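Local structure of uric acid degradation bifunctional protein PucL (6A4M) at residues V143-R148 and T154-Y159; Y245-R250 and V261-Q266. The protein probably catalyses the oxidation of uric acid by molecular oxygen in purine breakdown, as the urate oxidase part of a bifunctional uric acid degradation enzyme. All blocks are in the same frame, centred on the assembly; numbering follows the deposited sequence.

Interaction 1. Residues V143-R148 and T154-Y159; sequences VLKAER and TITEQY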
ATOM      1  N   VAL A 143      -4.385  -7.527   1.693  1.00 32.34           N
ATOM      2  CA  VAL A 143      -5.346  -8.619   1.609  1.00 32.77           C
ATOM      3  C   VAL A 143      -4.740  -9.850   2.281  1.00 33.51           C
ATOM      4  O   VAL A 143      -3.549 -10.128   2.129  1.00 33.70           O
ATOM      5  CB  VAL A 143      -5.705  -8.943   0.141  1.00 32.51           C
ATOM      6  CG1 VAL A 143      -6.742 -10.063   0.062  1.00 32.39           C
ATOM      7  CG2 VAL A 143      -6.205  -7.687  -0.559  1.00 32.64           C
ATOM      8  N   LEU A 144      -5.565 -10.572   3.032  1.00 34.71           N
ATOM      9  CA  LEU A 144      -5.154 -11.817   3.667  1.00 35.82           C
ATOM     10  C   LEU A 144      -6.277 -12.830   3.563  1.00 37.02           C
ATOM     11  O   LEU A 144      -7.410 -12.536   3.948  1.00 36.04           O
ATOM     12  CB  LEU A 144      -4.821 -11.579   5.139  1.00 36.22           C
ATOM     13  CG  LEU A 144      -4.335 -12.788   5.947  1.00 36.16           C
ATOM     14  CD1 LEU A 144      -2.945 -13.212   5.507  1.00 36.57           C
ATOM     15  CD2 LEU A 144      -4.338 -12.463   7.426  1.00 36.32           C
ATOM     16  N   LYS A 145      -5.953 -14.017   3.053  1.00 39.95           N
ATOM     17  CA  LYS A 145      -6.900 -15.123   2.973  1.00 42.17           C
ATOM     18  C   LYS A 145      -6.347 -16.307   3.766  1.00 44.15           C
ATOM     19  O   LYS A 145      -5.221 -16.743   3.517  1.00 44.72           O
ATOM     20  CB  LYS A 145      -7.155 -15.511   1.514  1.00 43.05           C
ATOM     21  CG  LYS A 145      -8.557 -16.049   1.295  1.00 44.49           C
ATOM     22  CD  LYS A 145      -8.708 -16.930   0.064  1.00 45.32           C
ATOM     23  CE  LYS A 145     -10.057 -17.644   0.086  1.00 45.92           C
ATOM     24  NZ  LYS A 145     -10.510 -18.071  -1.266  1.00 46.02           N
ATOM     25  N   ALA A 146      -7.138 -16.815   4.714  1.00 45.82           N
ATOM     26  CA  ALA A 146      -6.737 -17.928   5.578  1.00 47.29           C
ATOM     27  C   ALA A 146      -7.810 -19.017   5.616  1.00 49.93           C
ATOM     28  O   ALA A 146      -9.007 -18.718   5.615  1.00 47.54           O
ATOM     29  CB  ALA A 146      -6.448 -17.423   6.980  1.00 46.75           C
ATOM     30  N   GLU A 147      -7.366 -20.276   5.659  1.00 55.40           N
ATOM     31  CA  GLU A 147      -8.254 -21.447   5.649  1.00 59.48           C
ATOM     32  C   GLU A 147      -7.991 -22.374   6.831  1.00 62.53           C
ATOM     33  O   GLU A 147      -6.923 -22.332   7.446  1.00 61.90           O
ATOM     34  CB  GLU A 147      -8.084 -22.236   4.344  1.00 60.71           C
ATOM     35  CG  GLU A 147      -8.888 -21.686   3.175  1.00 62.25           C
ATOM     36  CD  GLU A 147      -8.644 -22.429   1.869  1.00 63.74           C
ATOM     37  OE1 GLU A 147      -8.343 -23.645   1.899  1.00 62.57           O
ATOM     38  OE2 GLU A 147      -8.763 -21.789   0.800  1.00 65.02           O
ATOM     39  N   ARG A 148      -8.985 -23.208   7.130  1.00 67.83           N
ATOM     40  CA  ARG A 148      -8.869 -24.270   8.126  1.00 71.77           C
ATOM     41  C   ARG A 148      -8.484 -25.573   7.419  1.00 75.24           C
ATOM     42  O   ARG A 148      -9.253 -26.079   6.597  1.00 76.76           O
ATOM     43  CB  ARG A 148     -10.203 -24.441   8.862  1.00 72.36           C
ATOM     44  CG  ARG A 148     -10.150 -25.361  10.072  1.00 72.35           C
ATOM     45  CD  ARG A 148     -11.542 -25.642  10.620  1.00 72.21           C
ATOM     46  NE  ARG A 148     -12.244 -24.431  11.054  1.00 71.45           N
ATOM     47  CZ  ARG A 148     -11.983 -23.736  12.166  1.00 70.09           C
ATOM     48  NH1 ARG A 148     -11.009 -24.098  13.003  1.00 69.69           N
ATOM     49  NH2 ARG A 148     -12.707 -22.653  12.445  1.00 68.95           N
ATOM     50  N   THR A 154      -3.941 -22.270   7.749  1.00 55.77           N
ATOM     51  CA  THR A 154      -3.036 -22.065   6.611  1.00 54.41           C
ATOM     52  C   THR A 154      -3.394 -20.766   5.877  1.00 53.42           C
ATOM     53  O   THR A 154      -4.574 -20.449   5.708  1.00 52.24           O
ATOM     54  CB  THR A 154      -3.038 -23.272   5.632  1.00 54.19           C
ATOM     55  OG1 THR A 154      -2.126 -23.020   4.556  1.00 54.91           O
ATOM     56  CG2 THR A 154      -4.425 -23.560   5.047  1.00 54.36           C
ATOM     57  N   ILE A 155      -2.368 -20.020   5.464  1.00 51.81           N
ATOM     58  CA  ILE A 155      -2.539 -18.790   4.692  1.00 50.35           C
ATOM     59  C   ILE A 155      -2.555 -19.149   3.204  1.00 49.83           C
ATOM     60  O   ILE A 155      -1.555 -19.631   2.672  1.00 48.78           O
ATOM     61  CB  ILE A 155      -1.400 -17.777   4.972  1.00 50.28           C
ATOM     62  CG1 ILE A 155      -1.285 -17.466   6.475  1.00 49.91           C
ATOM     63  CG2 ILE A 155      -1.592 -16.498   4.158  1.00 50.90           C
ATOM     64  CD1 ILE A 155      -2.547 -16.933   7.120  1.00 50.37           C
ATOM     65  N   THR A 156      -3.684 -18.896   2.540  1.00 50.41           N
ATOM     66  CA  THR A 156      -3.869 -19.262   1.117  1.00 50.85           C
ATOM     67  C   THR A 156      -3.419 -18.132   0.182  1.00 50.46           C
ATOM     68  O   THR A 156      -2.860 -18.394  -0.890  1.00 50.55           O
ATOM     69  CB  THR A 156      -5.313 -19.755   0.750  1.00 52.43           C
ATOM     70  OG1 THR A 156      -5.704 -19.230  -0.528  1.00 54.67           O
ATOM     71  CG2 THR A 156      -6.386 -19.361   1.764  1.00 53.37           C
ATOM     72  N   GLU A 157      -3.679 -16.887   0.583  1.00 48.78           N
ATOM     73  CA  GLU A 157      -3.214 -15.713  -0.148  1.00 46.89           C
ATOM     74  C   GLU A 157      -2.815 -14.614   0.830  1.00 44.21           C
ATOM     75  O   GLU A 157      -3.430 -14.452   1.887  1.00 43.21           O
ATOM     76  CB  GLU A 157      -4.305 -15.202  -1.091  1.00 49.05           C
ATOM     77  CG  GLU A 157      -3.846 -14.088  -2.027  1.00 51.52           C
ATOM     78  CD  GLU A 157      -4.899 -13.685  -3.047  1.00 53.93           C
ATOM     79  OE1 GLU A 157      -6.111 -13.811  -2.754  1.00 54.63           O
ATOM     80  OE2 GLU A 157      -4.507 -13.229  -4.146  1.00 55.05           O
ATOM     81  N   GLN A 158      -1.775 -13.867   0.465  1.00 41.78           N
ATOM     82  CA  GLN A 158      -1.361 -12.687   1.213  1.00 40.03           C
ATOM     83  C   GLN A 158      -0.548 -11.757   0.324  1.00 38.06           C
ATOM     84  O   GLN A 158       0.457 -12.170  -0.253  1.00 38.39           O
ATOM     85  CB  GLN A 158      -0.521 -13.073   2.432  1.00 40.55           C
ATOM     86  CG  GLN A 158      -0.203 -11.888   3.343  1.00 41.18           C
ATOM     87  CD  GLN A 158       1.091 -12.041   4.115  1.00 41.39           C
ATOM     88  OE1 GLN A 158       1.094 -11.986   5.342  1.00 43.36           O
ATOM     89  NE2 GLN A 158       2.197 -12.236   3.402  1.00 41.10           N
ATOM     90  N   TYR A 159      -0.985 -10.506   0.223  1.00 35.68           N
ATOM     91  CA  TYR A 159      -0.185  -9.462  -0.410  1.00 34.11           C
ATOM     92  C   TYR A 159      -0.509  -8.102   0.174  1.00 33.18           C
ATOM     93  O   TYR A 159      -1.588  -7.893   0.729  1.00 32.47           O
ATOM     94  CB  TYR A 159      -0.383  -9.451  -1.930  1.00 33.48           C
ATOM     95  CG  TYR A 159      -1.788  -9.151  -2.403  1.00 33.23           C
ATOM     96  CD1 TYR A 159      -2.191  -7.839  -2.678  1.00 33.52           C
ATOM     97  CD2 TYR A 159      -2.710 -10.175  -2.607  1.00 32.97           C
ATOM     98  CE1 TYR A 159      -3.477  -7.561  -3.124  1.00 33.18           C
ATOM     99  CE2 TYR A 159      -3.997  -9.907  -3.055  1.00 32.78           C
ATOM    100  CZ  TYR A 159      -4.378  -8.602  -3.314  1.00 32.91           C
ATOM    101  OH  TYR A 159      -5.654  -8.336  -3.755  1.00 32.36           O
TER
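Val143 and Tyr159 lie side by side and point the same way, with Val143 CB 4.0 Å from the centroid of the Tyr159 ring. That vector is 24° off the ring normal, a CH-pi contact over the face, offset toward the rim. A chi1 of 62° sets Tyr159 CG between its backbone N and carbonyl carbon, folding the ring over the valine. An alanine here would strip this cover from Val143 and is likely to open a gap beside Ser201 and Gln203 of the next strand. Glu147, on the same sheet face, meets Thr156 at about a right angle, Glu147 CG 3.7 Å from Thr156 CG2. On the other face Leu144 crosses Ile155 almost perpendicularly, Leu144 CD1 3.8 Å from Ile155 CG2, while Leu144 and Ala146 also pack on helix 84-98. The hairpin carries a classic beta bulge: Thr156 and Glu157 both face Lys145, whose O takes a 2.8 Å bond from Thr156 N and a weak one from Glu157 N. Lys145 N returns a 2.8 Å bond to Glu157 O. Polar bonding thus resides in the backbone ladder, whereas the side chains meet mainly through carbon, with Leu144 and Ala146 turned to the helix.

Interaction 2. Residues Y245-R250 and V261-Q266; sequences YHIGCR and VSFQSQ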
ATOM      1  N   TYR A 245       8.619  -2.748 -15.468  1.00 46.98           N
ATOM      2  CA  TYR A 245       9.628  -3.813 -15.395  1.00 46.89           C
ATOM      3  C   TYR A 245      10.839  -3.380 -14.558  1.00 45.82           C
ATOM      4  O   TYR A 245      11.332  -4.148 -13.730  1.00 44.17           O
ATOM      5  CB  TYR A 245      10.074  -4.241 -16.802  1.00 48.55           C
ATOM      6  CG  TYR A 245      11.066  -5.389 -16.817  1.00 50.05           C
ATOM      7  CD1 TYR A 245      10.636  -6.709 -16.666  1.00 50.99           C
ATOM      8  CD2 TYR A 245      12.438  -5.156 -16.979  1.00 51.04           C
ATOM      9  CE1 TYR A 245      11.538  -7.766 -16.673  1.00 52.25           C
ATOM     10  CE2 TYR A 245      13.351  -6.205 -16.986  1.00 52.09           C
ATOM     11  CZ  TYR A 245      12.898  -7.511 -16.834  1.00 53.29           C
ATOM     12  OH  TYR A 245      13.791  -8.562 -16.842  1.00 53.75           O
ATOM     13  N   HIS A 246      11.310  -2.154 -14.776  1.00 45.54           N
ATOM     14  CA  HIS A 246      12.446  -1.616 -14.013  1.00 46.17           C
ATOM     15  C   HIS A 246      12.106  -1.330 -12.540  1.00 44.72           C
ATOM     16  O   HIS A 246      12.950  -1.531 -11.668  1.00 44.28           O
ATOM     17  CB  HIS A 246      13.035  -0.373 -14.696  1.00 47.92           C
ATOM     18  CG  HIS A 246      14.035  -0.695 -15.764  1.00 50.69           C
ATOM     19  ND1 HIS A 246      15.372  -0.889 -15.491  1.00 52.15           N
ATOM     20  CD2 HIS A 246      13.894  -0.870 -17.100  1.00 52.29           C
ATOM     21  CE1 HIS A 246      16.013  -1.163 -16.613  1.00 53.54           C
ATOM     22  NE2 HIS A 246      15.139  -1.158 -17.605  1.00 53.26           N
ATOM     23  N   ILE A 247      10.883  -0.864 -12.272  1.00 43.91           N
ATOM     24  CA  ILE A 247      10.406  -0.664 -10.891  1.00 42.82           C
ATOM     25  C   ILE A 247      10.376  -2.002 -10.143  1.00 42.18           C
ATOM     26  O   ILE A 247      10.860  -2.093  -9.013  1.00 40.89           O
ATOM     27  CB  ILE A 247       9.005   0.004 -10.841  1.00 42.23           C
ATOM     28  CG1 ILE A 247       9.073   1.446 -11.369  1.00 42.24           C
ATOM     29  CG2 ILE A 247       8.453   0.028  -9.415  1.00 42.08           C
ATOM     30  CD1 ILE A 247       7.736   2.010 -11.808  1.00 41.48           C
ATOM     31  N   GLY A 248       9.820  -3.027 -10.789  1.00 42.42           N
ATOM     32  CA  GLY A 248       9.709  -4.366 -10.212  1.00 43.24           C
ATOM     33  C   GLY A 248      11.049  -4.973  -9.848  1.00 43.84           C
ATOM     34  O   GLY A 248      11.250  -5.400  -8.707  1.00 43.66           O
ATOM     35  N   CYS A 249      11.964  -4.996 -10.817  1.00 44.02           N
ATOM     36  CA  CYS A 249      13.324  -5.511 -10.606  1.00 44.08           C
ATOM     37  C   CYS A 249      14.047  -4.771  -9.477  1.00 43.19           C
ATOM     38  O   CYS A 249      14.714  -5.397  -8.652  1.00 42.83           O
ATOM     39  CB  CYS A 249      14.155  -5.442 -11.900  1.00 44.60           C
ATOM     40  SG  CYS A 249      13.703  -6.666 -13.158  1.00 45.95           S
ATOM     41  N   ARG A 250      13.898  -3.448  -9.438  1.00 42.79           N
ATOM     42  CA  ARG A 250      14.532  -2.633  -8.400  1.00 43.85           C
ATOM     43  C   ARG A 250      13.972  -2.931  -7.005  1.00 42.92           C
ATOM     44  O   ARG A 250      14.730  -2.975  -6.037  1.00 42.19           O
ATOM     45  CB  ARG A 250      14.389  -1.142  -8.717  1.00 45.22           C
ATOM     46  CG  ARG A 250      15.236  -0.233  -7.833  1.00 47.07           C
ATOM     47  CD  ARG A 250      16.710  -0.235  -8.208  1.00 48.52           C
ATOM     48  NE  ARG A 250      17.053   0.945  -9.008  1.00 50.69           N
ATOM     49  CZ  ARG A 250      17.079   1.014 -10.342  1.00 51.14           C
ATOM     50  NH1 ARG A 250      16.800  -0.039 -11.119  1.00 51.06           N
ATOM     51  NH2 ARG A 250      17.400   2.168 -10.915  1.00 51.36           N
ATOM     52  N   VAL A 261       6.544  -8.979  -7.612  1.00 38.22           N
ATOM     53  CA  VAL A 261       5.919  -7.658  -7.543  1.00 37.31           C
ATOM     54  C   VAL A 261       4.979  -7.516  -8.740  1.00 36.70           C
ATOM     55  O   VAL A 261       5.424  -7.633  -9.881  1.00 36.18           O
ATOM     56  CB  VAL A 261       6.978  -6.532  -7.582  1.00 37.28           C
ATOM     57  CG1 VAL A 261       6.357  -5.175  -7.264  1.00 37.23           C
ATOM     58  CG2 VAL A 261       8.113  -6.827  -6.606  1.00 37.51           C
ATOM     59  N   SER A 262       3.692  -7.275  -8.481  1.00 35.69           N
ATOM     60  CA  SER A 262       2.693  -7.112  -9.547  1.00 35.26           C
ATOM     61  C   SER A 262       2.329  -5.648  -9.754  1.00 34.76           C
ATOM     62  O   SER A 262       2.475  -4.829  -8.850  1.00 34.40           O
ATOM     63  CB  SER A 262       1.440  -7.924  -9.250  1.00 35.40           C
ATOM     64  OG  SER A 262       1.754  -9.297  -9.140  1.00 36.39           O
ATOM     65  N   PHE A 263       1.865  -5.339 -10.962  1.00 34.11           N
ATOM     66  CA  PHE A 263       1.566  -3.972 -11.375  1.00 34.16           C
ATOM     67  C   PHE A 263       0.241  -3.940 -12.113  1.00 34.41           C
ATOM     68  O   PHE A 263       0.015  -4.754 -13.000  1.00 34.99           O
ATOM     69  CB  PHE A 263       2.662  -3.448 -12.309  1.00 33.78           C
ATOM     70  CG  PHE A 263       3.999  -3.276 -11.646  1.00 33.48           C
ATOM     71  CD1 PHE A 263       4.875  -4.351 -11.526  1.00 33.99           C
ATOM     72  CD2 PHE A 263       4.390  -2.039 -11.146  1.00 33.39           C
ATOM     73  CE1 PHE A 263       6.113  -4.197 -10.913  1.00 33.57           C
ATOM     74  CE2 PHE A 263       5.627  -1.878 -10.535  1.00 33.33           C
ATOM     75  CZ  PHE A 263       6.489  -2.957 -10.419  1.00 33.40           C
ATOM     76  N   GLN A 264      -0.637  -3.020 -11.728  1.00 35.18           N
ATOM     77  CA  GLN A 264      -1.757  -2.616 -12.570  1.00 36.32           C
ATOM     78  C   GLN A 264      -1.520  -1.146 -12.899  1.00 35.27           C
ATOM     79  O   GLN A 264      -1.543  -0.302 -12.005  1.00 35.45           O
ATOM     80  CB  GLN A 264      -3.096  -2.836 -11.864  1.00 38.19           C
ATOM     81  CG  GLN A 264      -3.479  -4.307 -11.739  1.00 40.42           C
ATOM     82  CD  GLN A 264      -4.927  -4.529 -11.322  1.00 42.69           C
ATOM     83  OE1 GLN A 264      -5.547  -3.669 -10.685  1.00 45.20           O
ATOM     84  NE2 GLN A 264      -5.472  -5.693 -11.672  1.00 42.72           N
ATOM     85  N   SER A 265      -1.242  -0.860 -14.170  1.00 33.84           N
ATOM     86  CA  SER A 265      -0.906   0.491 -14.620  1.00 33.87           C
ATOM     87  C   SER A 265      -2.012   1.061 -15.507  1.00 33.14           C
ATOM     88  O   SER A 265      -2.712   0.300 -16.168  1.00 32.51           O
ATOM     89  CB  SER A 265       0.412   0.467 -15.393  1.00 34.33           C
ATOM     90  OG  SER A 265       0.241  -0.121 -16.673  1.00 35.18           O
ATOM     91  N   GLN A 266      -2.165   2.388 -15.516  1.00 32.58           N
ATOM     92  CA  GLN A 266      -3.074   3.072 -16.452  1.00 32.49           C
ATOM     93  C   GLN A 266      -2.417   4.300 -17.073  1.00 32.37           C
ATOM     94  O   GLN A 266      -1.816   5.103 -16.364  1.00 32.09           O
ATOM     95  CB  GLN A 266      -4.360   3.509 -15.760  1.00 32.55           C
ATOM     96  CG  GLN A 266      -5.245   2.382 -15.255  1.00 32.71           C
ATOM     97  CD  GLN A 266      -6.524   2.893 -14.609  1.00 32.98           C
ATOM     98  OE1 GLN A 266      -6.672   4.086 -14.346  1.00 33.96           O
ATOM     99  NE2 GLN A 266      -7.457   1.987 -14.354  1.00 32.77           N
TER
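Ile247 and Phe263 supply the side-chain-to-side-chain part of this buried contact. The isoleucine's CG2 branch lies in the plane of the phenyl ring at its edge, with Ile247 CG2 3.6 Å from Phe263 CE2. Ile247 CB stands 3.9 Å from Phe263 CZ, so one flank of the side chain follows the rim of the ring. Two torsions explain the meeting: CG2 of Ile247 is anti to its backbone N, and Phe263 CG is anti to its own carbonyl carbon (chi1 -67°), which carries the ring out to the helix.

Backbone against side chain is the second kind. Gly248 has no side chain, and the ring end comes up against its main chain, with Phe263 CZ 3.5 Å and Phe263 CE1 3.7 Å from Gly248 CA. Val261 CG2 approaches the same residue at 4.0 Å from Gly248 O.

Helix 240-254 therefore rests on strand 258-267, the short segments running nearly antiparallel at 154° with axes 8.6 Å apart. Such helices layered on an antiparallel sheet are consistent with the tunnelling (T-fold) architecture of uricases.

Further apolar neighbours pack round the pair: Ile200 of strand 194-204 touches both Val261 and Phe263, Ile244 of the helix reaches Phe263, and Val231 of helix 221-233 packs on Ile247.

The strand's backbone hydrogen bonds go to its sheet neighbours. Val261 and Phe263 bond through their backbones to Val299 and Phe297, whereas Ser262 and Gln264 bond to Ser201 and Asn199 on strand 194-204.

Interaction 1 closes before interaction 2 opens, so the two follow in series along the chain. Their centres are 23 Å apart and their nearest atoms about 8 Å, without touching. One antiparallel sheet joins them: strand 153-169 of interaction 1 pairs with strand 194-204, which pairs in turn with strand 258-267 of interaction 2. Ser201 on that intervening strand touches Tyr159 and bonds through its backbone to Ser262, a concrete bridge between the two. Interaction 1 joins neighbouring strands of a hairpin whose one face meets helix 84-98; interaction 2 attaches helix 240-254 to the sheet. Both kinds of packing are consistent with the helix-backed sheet of a T-fold uricase.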